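Local coordinates for rhamnosidase B (Bacillus sp., PDB 2OKX), which probably hydrolyses terminal alpha-L-rhamnose from rhamnosides, as an inverting alpha-L-rhamnosidase of glycoside hydrolase family 78, at residues A[641-646]-A[906-911]; A[686-691]-A[757-762]; A[769-774]-A[811-816]. All coordinates share one frame; numbering follows the deposited sequence.

Interaction 1: A[641-646]-A[906-911]; sequences AAHTGN and PLPQGG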
loop_
_atom_site.group_PDB
_atom_site.type_symbol
_atom_site.label_atom_id
_atom_site.label_comp_id
_atom_site.label_asym_id
_atom_site.label_seq_id
_atom_site.Cartn_x
_atom_site.Cartn_y
_atom_site.Cartn_z
ATOM N N ALA A 641 21.155 0.591 13.201
ATOM C CA ALA A 641 22.251 0.101 14.028
ATOM C C ALA A 641 22.736 1.191 14.980
ATOM O O ALA A 641 23.046 0.919 16.143
ATOM C CB ALA A 641 23.403 -0.372 13.141
ATOM N N ALA A 642 22.798 2.425 14.490
ATOM C CA ALA A 642 23.247 3.546 15.313
ATOM C C ALA A 642 22.191 3.950 16.342
ATOM O O ALA A 642 22.518 4.321 17.473
ATOM C CB ALA A 642 23.598 4.738 14.428
ATOM N N HIS A 643 20.924 3.868 15.945
ATOM C CA HIS A 643 19.814 4.229 16.819
ATOM C C HIS A 643 19.745 3.316 18.033
ATOM O O HIS A 643 19.653 3.778 19.175
ATOM C CB HIS A 643 18.492 4.132 16.050
ATOM C CG HIS A 643 17.285 4.443 16.878
ATOM N ND1 HIS A 643 16.961 5.724 17.272
ATOM C CD2 HIS A 643 16.326 3.637 17.394
ATOM C CE1 HIS A 643 15.854 5.693 17.992
ATOM N NE2 HIS A 643 15.448 4.440 18.082
ATOM N N THR A 644 19.793 2.014 17.774
ATOM C CA THR A 644 19.700 1.014 18.823
ATOM C C THR A 644 21.032 0.638 19.454
ATOM O O THR A 644 21.067 0.167 20.589
ATOM C CB THR A 644 19.076 -0.285 18.282
ATOM O OG1 THR A 644 19.940 -0.840 17.281
ATOM C CG2 THR A 644 17.710 -0.009 17.669
ATOM N N GLY A 645 22.118 0.835 18.719
ATOM C CA GLY A 645 23.425 0.462 19.224
ATOM C C GLY A 645 23.504 -1.054 19.212
ATOM O O GLY A 645 24.280 -1.653 19.954
ATOM N N ASN A 646 22.692 -1.671 18.355
ATOM C CA ASN A 646 22.630 -3.124 18.239
ATOM C C ASN A 646 23.717 -3.674 17.312
ATOM O O ASN A 646 23.489 -3.885 16.122
ATOM C CB ASN A 646 21.240 -3.536 17.737
ATOM C CG ASN A 646 21.004 -5.038 17.807
ATOM O OD1 ASN A 646 19.875 -5.505 17.647
ATOM N ND2 ASN A 646 22.065 -5.798 18.041
ATOM N N PRO A 906 11.106 9.496 22.382
ATOM C CA PRO A 906 11.291 8.253 23.133
ATOM C C PRO A 906 12.679 7.674 22.877
ATOM O O PRO A 906 13.310 7.992 21.877
ATOM C CB PRO A 906 10.159 7.361 22.620
ATOM C CG PRO A 906 9.895 7.874 21.241
ATOM C CD PRO A 906 10.035 9.368 21.376
ATOM N N LEU A 907 13.155 6.841 23.796
ATOM C CA LEU A 907 14.473 6.230 23.664
ATOM C C LEU A 907 14.330 4.730 23.446
ATOM O O LEU A 907 13.501 4.081 24.080
ATOM C CB LEU A 907 15.298 6.491 24.922
ATOM C CG LEU A 907 15.622 7.956 25.227
ATOM C CD1 LEU A 907 16.081 8.078 26.661
ATOM C CD2 LEU A 907 16.682 8.470 24.262
ATOM N N PRO A 908 15.157 4.153 22.562
ATOM C CA PRO A 908 15.070 2.713 22.299
ATOM C C PRO A 908 15.312 1.831 23.521
ATOM O O PRO A 908 14.718 0.761 23.640
ATOM C CB PRO A 908 16.106 2.495 21.193
ATOM C CG PRO A 908 17.109 3.564 21.442
ATOM C CD PRO A 908 16.264 4.768 21.809
ATOM N N GLN A 909 16.171 2.282 24.431
ATOM C CA GLN A 909 16.465 1.505 25.635
ATOM C C GLN A 909 15.401 1.715 26.702
ATOM O O GLN A 909 15.451 1.108 27.771
ATOM C CB GLN A 909 17.832 1.892 26.213
ATOM C CG GLN A 909 17.924 3.329 26.734
ATOM C CD GLN A 909 18.396 4.311 25.677
ATOM O OE1 GLN A 909 17.841 4.375 24.581
ATOM N NE2 GLN A 909 19.429 5.083 26.003
ATOM N N GLY A 910 14.435 2.579 26.409
ATOM C CA GLY A 910 13.386 2.861 27.369
ATOM C C GLY A 910 13.566 4.263 27.923
ATOM O O GLY A 910 14.684 4.786 27.953
ATOM N N GLY A 911 12.474 4.868 28.374
ATOM C CA GLY A 911 12.554 6.215 28.901
ATOM C C GLY A 911 12.444 7.202 27.754
ATOM O O GLY A 911 12.153 6.813 26.622
#
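Pro908 sets CG over one face of the His643 imidazole, near its rim, and this CH-pi contact carries most of the meeting between the two segments. Pro908 CG stands 4.2 Å from the centroid of the His643 ring, 24° off the ring normal. CB and CD lie beyond the NE2 edge, with Pro908 CB 3.7 Å from His643 NE2. The imidazole is turned away from the backbone N of its residue (chi1 178°) and reaches out beside the carbonyl, and the proline touches both: Pro908 CG also lies 3.4 Å from His643 O, a van der Waals contact at the end of the helix.

The hydrogen bonds here shape each segment from within. Thr644 OG1 accepts from Asn646 N at 3.1 Å, an ST turn, and is also hydrogen-bonded to Tyr640 O. Gly645, with positive phi, is the first residue to leave helical geometry after the helix. On the other side a type I beta turn from Leu907 to Gly910 presents Pro908, closed by Gly910 N to Leu907 O at 2.9 Å.

Tyr588 stacks on the His643 ring and Trp886 meets it nearly at right angles, while Pro908 also touches Trp886. The contact thus joins the C-terminal end of helix 627-644 to the loop between strands 900-906 and 912-921 of the C-terminal beta domain.

Interaction 2: A[686-691]-A[757-762]; sequences PIDQPN and RRSDVY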
loop_
_atom_site.group_PDB
_atom_site.type_symbol
_atom_site.label_atom_id
_atom_site.label_comp_id
_atom_site.label_asym_id
_atom_site.label_seq_id
_atom_site.Cartn_x
_atom_site.Cartn_y
_atom_site.Cartn_z
ATOM N N PRO A 686 9.945 15.927 -13.568
ATOM C CA PRO A 686 10.573 15.926 -14.896
ATOM C C PRO A 686 12.096 15.794 -14.905
ATOM O O PRO A 686 12.765 16.389 -15.749
ATOM C CB PRO A 686 10.124 17.260 -15.493
ATOM C CG PRO A 686 8.826 17.521 -14.815
ATOM C CD PRO A 686 9.131 17.140 -13.391
ATOM N N ILE A 687 12.640 15.029 -13.964
ATOM C CA ILE A 687 14.081 14.810 -13.893
ATOM C C ILE A 687 14.480 13.955 -15.093
ATOM O O ILE A 687 13.758 13.028 -15.460
ATOM C CB ILE A 687 14.478 14.036 -12.610
ATOM C CG1 ILE A 687 14.255 14.909 -11.376
ATOM C CG2 ILE A 687 15.932 13.583 -12.695
ATOM C CD1 ILE A 687 14.511 14.182 -10.073
ATOM N N ASP A 688 15.618 14.261 -15.707
ATOM C CA ASP A 688 16.065 13.469 -16.843
ATOM C C ASP A 688 16.748 12.236 -16.260
ATOM O O ASP A 688 17.972 12.169 -16.142
ATOM C CB ASP A 688 17.026 14.278 -17.723
ATOM C CG ASP A 688 17.205 13.668 -19.105
ATOM O OD1 ASP A 688 16.322 12.896 -19.538
ATOM O OD2 ASP A 688 18.220 13.973 -19.766
ATOM N N GLN A 689 15.925 11.266 -15.875
ATOM C CA GLN A 689 16.401 10.029 -15.273
ATOM C C GLN A 689 15.921 8.845 -16.110
ATOM O O GLN A 689 15.086 8.053 -15.673
ATOM C CB GLN A 689 15.876 9.934 -13.832
ATOM C CG GLN A 689 14.354 9.988 -13.718
ATOM C CD GLN A 689 13.862 10.269 -12.304
ATOM O OE1 GLN A 689 14.477 9.852 -11.321
ATOM N NE2 GLN A 689 12.735 10.969 -12.199
ATOM N N PRO A 690 16.456 8.709 -17.333
ATOM C CA PRO A 690 16.075 7.618 -18.236
ATOM C C PRO A 690 16.504 6.246 -17.732
ATOM O O PRO A 690 17.471 6.121 -16.983
ATOM C CB PRO A 690 16.777 7.997 -19.534
ATOM C CG PRO A 690 18.056 8.604 -19.031
ATOM C CD PRO A 690 17.564 9.497 -17.906
ATOM N N ASN A 691 15.774 5.215 -18.143
ATOM C CA ASN A 691 16.106 3.852 -17.751
ATOM C C ASN A 691 17.362 3.486 -18.532
ATOM O O ASN A 691 17.851 2.359 -18.463
ATOM C CB ASN A 691 14.973 2.899 -18.132
ATOM C CG ASN A 691 13.648 3.292 -17.517
ATOM O OD1 ASN A 691 13.490 3.288 -16.297
ATOM N ND2 ASN A 691 12.684 3.637 -18.363
ATOM N N ARG A 757 24.752 11.068 -25.119
ATOM C CA ARG A 757 24.270 12.442 -25.091
ATOM C C ARG A 757 24.113 12.950 -23.659
ATOM O O ARG A 757 23.315 12.423 -22.882
ATOM C CB ARG A 757 22.932 12.556 -25.828
ATOM C CG ARG A 757 22.378 13.973 -25.870
ATOM C CD ARG A 757 21.150 14.071 -26.766
ATOM N NE ARG A 757 20.013 13.316 -26.247
ATOM C CZ ARG A 757 19.354 13.626 -25.134
ATOM N NH1 ARG A 757 19.718 14.681 -24.416
ATOM N NH2 ARG A 757 18.329 12.882 -24.740
ATOM N N ARG A 758 24.892 13.969 -23.315
ATOM C CA ARG A 758 24.834 14.562 -21.986
ATOM C C ARG A 758 23.519 15.318 -21.867
ATOM O O ARG A 758 23.131 16.052 -22.777
ATOM C CB ARG A 758 26.005 15.526 -21.784
ATOM C CG ARG A 758 27.375 14.871 -21.868
ATOM C CD ARG A 758 28.473 15.919 -21.998
ATOM N NE ARG A 758 28.587 16.774 -20.817
ATOM C CZ ARG A 758 29.094 16.383 -19.654
ATOM N NH1 ARG A 758 29.542 15.144 -19.501
ATOM N NH2 ARG A 758 29.159 17.236 -18.638
ATOM N N SER A 759 22.831 15.131 -20.745
ATOM C CA SER A 759 21.557 15.798 -20.517
ATOM C C SER A 759 21.728 17.305 -20.401
ATOM O O SER A 759 22.756 17.787 -19.931
ATOM C CB SER A 759 20.901 15.267 -19.240
ATOM O OG SER A 759 19.730 16.004 -18.934
ATOM N N ASP A 760 20.714 18.043 -20.834
ATOM C CA ASP A 760 20.738 19.496 -20.758
ATOM C C ASP A 760 19.692 19.913 -19.727
ATOM O O ASP A 760 19.350 21.093 -19.599
ATOM C CB ASP A 760 20.407 20.104 -22.121
ATOM C CG ASP A 760 18.986 19.819 -22.555
ATOM O OD1 ASP A 760 18.583 18.634 -22.544
ATOM O OD2 ASP A 760 18.274 20.781 -22.914
ATOM N N VAL A 761 19.189 18.923 -18.997
ATOM C CA VAL A 761 18.184 19.152 -17.969
ATOM C C VAL A 761 18.848 19.281 -16.598
ATOM O O VAL A 761 19.675 18.453 -16.217
ATOM C CB VAL A 761 17.154 17.991 -17.936
ATOM C CG1 VAL A 761 16.144 18.211 -16.816
ATOM C CG2 VAL A 761 16.441 17.896 -19.278
ATOM N N TYR A 762 18.485 20.329 -15.868
ATOM C CA TYR A 762 19.032 20.573 -14.538
ATOM C C TYR A 762 17.912 20.594 -13.505
ATOM O O TYR A 762 16.892 21.261 -13.689
ATOM C CB TYR A 762 19.789 21.899 -14.526
ATOM C CG TYR A 762 21.002 21.884 -15.423
ATOM C CD1 TYR A 762 22.202 21.317 -14.995
ATOM C CD2 TYR A 762 20.936 22.384 -16.723
ATOM C CE1 TYR A 762 23.309 21.248 -15.837
ATOM C CE2 TYR A 762 22.038 22.318 -17.579
ATOM C CZ TYR A 762 23.218 21.748 -17.128
ATOM O OH TYR A 762 24.305 21.671 -17.970
#
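Asp688 and Ser759 point their side chains at each other from two adjoining loops, and the serine hydroxyl donates to the carboxylate: Ser759 OG to Asp688 OD2 is 2.7 Å. The bond uses the anti lone pair of OD2, the one turned away from the other carboxylate oxygen. Each side chain swings to the far side from its own backbone N, at chi1 -163° for Asp688 and 174° for Ser759, which brings the two polar ends together. The hydroxyl works in two directions, since Ser759 OG also accepts from Val761 N at 3.0 Å, with an angle of 160° at the hydrogen, in an ST turn.

The same turn leads to Val761, whose side chain also faces Asp688. Val761 CB packs against Asp688 CB at 3.7 Å, and its two methyls lie around that methylene.

Asp688 is the centre of an inverse gamma turn. Its backbone N is hydrogen-bonded to Asp750 OD2, and its own OD2 has a weak second hydrogen bond with His753 NE2. Within the six-hairpin glycosidase domain, the contact sits beside strand 747-752, between the loop leading to strand 694-695 and the one leading to helix 764-772.

Interaction 3: A[769-774]-A[811-816]; sequences VAYLCG and LEKAGR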
loop_
_atom_site.group_PDB
_atom_site.type_symbol
_atom_site.label_atom_id
_atom_site.label_comp_id
_atom_site.label_asym_id
_atom_site.label_seq_id
_atom_site.Cartn_x
_atom_site.Cartn_y
_atom_site.Cartn_z
ATOM N N VAL A 769 21.119 16.128 -3.772
ATOM C CA VAL A 769 21.759 14.843 -3.518
ATOM C C VAL A 769 23.282 14.965 -3.515
ATOM O O VAL A 769 23.957 14.331 -2.707
ATOM C CB VAL A 769 21.333 13.783 -4.566
ATOM C CG1 VAL A 769 22.073 12.481 -4.322
ATOM C CG2 VAL A 769 19.828 13.550 -4.484
ATOM N N ALA A 770 23.822 15.775 -4.419
ATOM C CA ALA A 770 25.267 15.964 -4.486
ATOM C C ALA A 770 25.752 16.586 -3.175
ATOM O O ALA A 770 26.816 16.238 -2.659
ATOM C CB ALA A 770 25.624 16.867 -5.662
ATOM N N TYR A 771 24.951 17.498 -2.639
ATOM C CA TYR A 771 25.277 18.175 -1.391
ATOM C C TYR A 771 25.263 17.207 -0.208
ATOM O O TYR A 771 26.197 17.183 0.596
ATOM C CB TYR A 771 24.272 19.299 -1.141
ATOM C CG TYR A 771 24.608 20.184 0.038
ATOM C CD1 TYR A 771 25.625 21.136 -0.047
ATOM C CD2 TYR A 771 23.907 20.074 1.236
ATOM C CE1 TYR A 771 25.934 21.960 1.037
ATOM C CE2 TYR A 771 24.206 20.889 2.322
ATOM C CZ TYR A 771 25.220 21.829 2.218
ATOM O OH TYR A 771 25.517 22.630 3.294
ATOM N N LEU A 772 24.203 16.409 -0.107
ATOM C CA LEU A 772 24.059 15.445 0.982
ATOM C C LEU A 772 25.068 14.312 0.952
ATOM O O LEU A 772 25.473 13.810 1.998
ATOM C CB LEU A 772 22.657 14.830 0.974
ATOM C CG LEU A 772 21.485 15.669 1.476
ATOM C CD1 LEU A 772 20.189 14.899 1.266
ATOM C CD2 LEU A 772 21.681 15.988 2.945
ATOM N N CYS A 773 25.463 13.892 -0.244
ATOM C CA CYS A 773 26.409 12.795 -0.371
ATOM C C CYS A 773 27.862 13.218 -0.171
ATOM O O CYS A 773 28.756 12.378 -0.135
ATOM C CB CYS A 773 26.229 12.115 -1.731
ATOM S SG CYS A 773 24.632 11.263 -1.884
ATOM N N GLY A 774 28.087 14.519 -0.030
ATOM C CA GLY A 774 29.435 15.016 0.183
ATOM C C GLY A 774 30.318 14.943 -1.047
ATOM O O GLY A 774 31.544 14.907 -0.939
ATOM N N LEU A 811 19.201 21.363 4.242
ATOM C CA LEU A 811 19.056 22.664 4.897
ATOM C C LEU A 811 19.603 22.608 6.325
ATOM O O LEU A 811 20.148 23.589 6.824
ATOM C CB LEU A 811 17.587 23.113 4.914
ATOM C CG LEU A 811 16.954 23.447 3.555
ATOM C CD1 LEU A 811 15.491 23.815 3.746
ATOM C CD2 LEU A 811 17.706 24.602 2.902
ATOM N N GLU A 812 19.460 21.459 6.975
ATOM C CA GLU A 812 19.963 21.291 8.334
ATOM C C GLU A 812 21.491 21.350 8.286
ATOM O O GLU A 812 22.124 22.035 9.087
ATOM C CB GLU A 812 19.511 19.945 8.907
ATOM C CG GLU A 812 20.154 19.587 10.243
ATOM C CD GLU A 812 19.765 20.538 11.370
ATOM O OE1 GLU A 812 20.490 20.572 12.383
ATOM O OE2 GLU A 812 18.739 21.243 11.255
ATOM N N LYS A 813 22.066 20.634 7.326
ATOM C CA LYS A 813 23.511 20.598 7.143
ATOM C C LYS A 813 24.044 21.996 6.828
ATOM O O LYS A 813 25.138 22.362 7.256
ATOM C CB LYS A 813 23.857 19.639 5.998
ATOM C CG LYS A 813 25.340 19.515 5.683
ATOM C CD LYS A 813 25.562 18.539 4.533
ATOM C CE LYS A 813 27.041 18.405 4.176
ATOM N NZ LYS A 813 27.829 17.804 5.289
ATOM N N ALA A 814 23.262 22.772 6.083
ATOM C CA ALA A 814 23.652 24.126 5.704
ATOM C C ALA A 814 23.295 25.154 6.773
ATOM O O ALA A 814 23.602 26.337 6.629
ATOM C CB ALA A 814 22.994 24.504 4.386
ATOM N N GLY A 815 22.644 24.705 7.839
ATOM C CA GLY A 815 22.259 25.615 8.906
ATOM C C GLY A 815 21.172 26.597 8.500
ATOM O O GLY A 815 21.188 27.751 8.922
ATOM N N ARG A 816 20.220 26.147 7.685
ATOM C CA ARG A 816 19.136 27.015 7.231
ATOM C C ARG A 816 17.787 26.528 7.757
ATOM O O ARG A 816 16.877 26.231 6.979
ATOM C CB ARG A 816 19.104 27.062 5.700
ATOM C CG ARG A 816 20.417 27.493 5.056
ATOM C CD ARG A 816 20.919 28.798 5.649
ATOM N NE ARG A 816 19.991 29.904 5.432
ATOM C CZ ARG A 816 19.855 30.554 4.280
ATOM N NH1 ARG A 816 20.591 30.211 3.232
ATOM N NH2 ARG A 816 18.988 31.554 4.178
#
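The phenol ring of Tyr771 has Lys813 CE over one face, the chain arriving past the CE2 edge, and meets the methyl of Ala814 obliquely near its hydroxyl end. The two side chains, tyrosine and lysine, cross at a slant. Their closest approach is 3.5 Å, between Lys813 CD and Tyr771 CE2. Lys813 CG lies 3.8 Å from Tyr771 CE2. Further along, Lys813 CE comes to 3.9 Å from Tyr771 O, so the chain passes from the ring to the backbone of the tyrosine. At the hydroxyl end, Tyr771 OH is 3.3 Å from Ala814 CB, while CZ of Tyr771 stands 4.1 Å from that methyl in an apolar contact.

The two helices bring these groups together close to their C-terminal ends, and each ends in a Schellman motif, at Gly774 and Gly815, both with positive phi. In the second, Arg816 N bonds to Leu811 O at 2.7 Å and Gly815 N to Glu812 O at 3.0 Å. Helices 764-772 and 801-813 belong to the alpha-helical barrel of the six-hairpin glycosidase domain, and here one helix end is packed against the other.

Tyr771 projects toward the second helix. Lys813 leaves its own helix in the opposite sense; extended from chi1 to chi3, it brings CD and CE to the ring, and the bend at chi4 (65°) turns NZ out of the line of the chain. The polar end of Tyr771 is held by a hydrogen bond between OH and Glu785 of helix 778-789, and Ile784 and Leu788 of that helix also touch the tyrosine. Leu772, next in sequence, packs on Phe806 and Ala810 of helix 801-813.

Along the chain from the N terminus, helix 627-644 comes first and opens the widest loop, closed by interaction 1 only at 906-911, in the C-terminal beta domain. Within that span the other two contacts follow in series. Interaction 2 joins 686-691 to 757-762, and shortly afterwards interaction 3 opens at 769-774 and closes at 811-816. Both are nested in the loop of interaction 1, and none cross. Interactions 2 and 3 stay within the helical glycosidase domain, their nearest atoms about 8 Å apart, the first tying loops and the second helix ends. Interaction 1 lies about 25 Å from interaction 3, centre to centre, and bridges two domains.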